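Local coordinates for UPF0201 protein MJ1564 (Methanocaldococcus jannaschii DSM 2661, PDB 2PZZ), which is of unknown function but structurally resembles RNA-binding proteins, although it is unlikely to bind RNA itself, at the interface of chains A and B. Sequence-based numbering; all coordinates share one arbitrary frame. Chains: chain A/B, UPF0201 protein MJ1564.

The interface of chains A and B. Residues chain A 87, 100-101; chain B 11, 13-14, 86-87.
A:Gln87 reaches across to B:Thr13 with its terminal amide, tying helix 86-90 of one UPF0201 subunit to the loop that follows strand 3-10 of the other. The whole interface is two-fold symmetric, so it may represent a dimer, although the structure alone does not show whether this pairing is the biological one. As modelled, OG1 of B:Thr13 donates to OE1 of A:Gln87 at 2.9 Å, meeting a lone pair in the carbonyl plane. OG1 stands between its own backbone N and carbonyl carbon (chi1 62°), which turns the hydroxyl to the amide and leaves the methyl CG2 against the same group; threonine thus brings both to one partner. However, NE2 of A:Gln87 lies 3.0 Å from the backbone N of B:Thr13. Two donors face each other there, so the amide assignment is doubtful; exchanging its O and N would let it accept from that N and donate to OG1. Glutamine suits this place because its amide can both donate and accept.

The side chain of B:Lys11 crosses A:Gln87 at about a right angle, its CB 3.6 Å from the amide carbon CD. Lysine's methylenes serve for packing here: the bent chain sets CG to one side of the A:His101 ring plane, at the CE1 corner (3.7 Å), the two side chains crossing obliquely. Histidine offers a flat polar ring, whose NE2 sits over the flat face of the B:Glu14 carboxylate, 3.2 Å from CD and not aimed at an oxygen lone pair. The planes are 54° apart. Any attraction would be through space, probably tempered by the long-armed ammonium of B:Lys86, whose NZ forks onto the syn lone pairs of both oxygens, forming a salt bridge 2.8 Å from OE1. With both oxygens engaged, the carboxylate is probably kept from turning. Glutamate's oxygens can take several donors: OE2 also accepts from the backbone N of B:Lys11 at 3.0 Å, on the anti side and 29° out of the carboxylate plane.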
loop_
_atom_site.group_PDB
_atom_site.type_symbol
_atom_site.label_atom_id
_atom_site.label_comp_id
_atom_site.label_asym_id
_atom_site.label_seq_id
_atom_site.Cartn_x
_atom_site.Cartn_y
_atom_site.Cartn_z
ATOM N N GLN A 87 2.473 6.599 1.259
ATOM C CA GLN A 87 3.107 6.648 2.577
ATOM C C GLN A 87 3.934 7.916 2.735
ATOM O O GLN A 87 3.942 8.539 3.800
ATOM C CB GLN A 87 3.970 5.395 2.779
ATOM C CG GLN A 87 3.242 4.103 2.368
ATOM C CD GLN A 87 1.873 3.980 3.022
ATOM O OE1 GLN A 87 0.945 3.383 2.457
ATOM N NE2 GLN A 87 1.736 4.539 4.220
ATOM N N THR A 100 3.386 0.079 -1.799
ATOM C CA THR A 100 2.772 -1.246 -1.771
ATOM C C THR A 100 1.246 -1.169 -1.802
ATOM O O THR A 100 0.570 -2.118 -2.215
ATOM C CB THR A 100 3.181 -2.021 -0.492
ATOM O OG1 THR A 100 4.608 -2.149 -0.437
ATOM C CG2 THR A 100 2.561 -3.402 -0.485
ATOM N N HIS A 101 0.702 -0.037 -1.362
ATOM C CA HIS A 101 -0.745 0.115 -1.320
ATOM C C HIS A 101 -1.433 0.848 -2.476
ATOM O O HIS A 101 -2.587 1.242 -2.352
ATOM C CB HIS A 101 -1.150 0.713 0.032
ATOM C CG HIS A 101 -0.984 -0.242 1.174
ATOM N ND1 HIS A 101 0.160 -0.987 1.359
ATOM C CD2 HIS A 101 -1.821 -0.588 2.178
ATOM C CE1 HIS A 101 0.019 -1.754 2.425
ATOM N NE2 HIS A 101 -1.174 -1.530 2.941
ATOM N N LYS B 11 2.029 -0.025 7.428
ATOM C CA LYS B 11 2.431 1.216 6.787
ATOM C C LYS B 11 1.715 2.405 7.426
ATOM O O LYS B 11 0.752 2.240 8.178
ATOM C CB LYS B 11 2.081 1.169 5.296
ATOM C CG LYS B 11 2.572 -0.079 4.556
ATOM C CD LYS B 11 4.083 -0.101 4.428
ATOM C CE LYS B 11 4.545 -1.327 3.645
ATOM N NZ LYS B 11 6.034 -1.405 3.540
ATOM N N THR B 13 -0.427 4.543 6.270
ATOM C CA THR B 13 -1.860 4.616 5.976
ATOM C C THR B 13 -2.685 3.447 6.487
ATOM O O THR B 13 -3.907 3.448 6.319
ATOM C CB THR B 13 -2.139 4.767 4.445
ATOM O OG1 THR B 13 -1.635 3.627 3.735
ATOM C CG2 THR B 13 -1.467 6.008 3.906
ATOM N N GLU B 14 -2.035 2.459 7.110
ATOM C CA GLU B 14 -2.761 1.302 7.645
ATOM C C GLU B 14 -3.232 1.477 9.093
ATOM O O GLU B 14 -2.728 2.322 9.838
ATOM C CB GLU B 14 -1.905 0.022 7.573
ATOM C CG GLU B 14 -1.595 -0.455 6.154
ATOM C CD GLU B 14 -1.000 -1.852 6.114
ATOM O OE1 GLU B 14 -1.774 -2.833 6.147
ATOM O OE2 GLU B 14 0.245 -1.973 6.054
ATOM N N LYS B 86 -2.498 -10.110 3.006
ATOM C CA LYS B 86 -3.132 -9.403 4.126
ATOM C C LYS B 86 -4.584 -9.049 3.900
ATOM O O LYS B 86 -5.440 -9.285 4.765
ATOM C CB LYS B 86 -2.372 -8.104 4.436
ATOM C CG LYS B 86 -1.061 -8.313 5.139
ATOM C CD LYS B 86 -0.182 -7.059 5.088
ATOM C CE LYS B 86 -0.785 -5.879 5.846
ATOM N NZ LYS B 86 0.185 -4.741 5.786
ATOM N N GLN B 87 -4.867 -8.465 2.743
ATOM C CA GLN B 87 -6.231 -8.046 2.437
ATOM C C GLN B 87 -7.210 -9.224 2.402
ATOM O O GLN B 87 -8.350 -9.105 2.854
ATOM C CB GLN B 87 -6.234 -7.259 1.121
ATOM C CG GLN B 87 -5.139 -6.193 1.076
ATOM C CD GLN B 87 -5.170 -5.226 2.291
ATOM O OE1 GLN B 87 -4.157 -4.609 2.626
ATOM N NE2 GLN B 87 -6.320 -5.100 2.930
#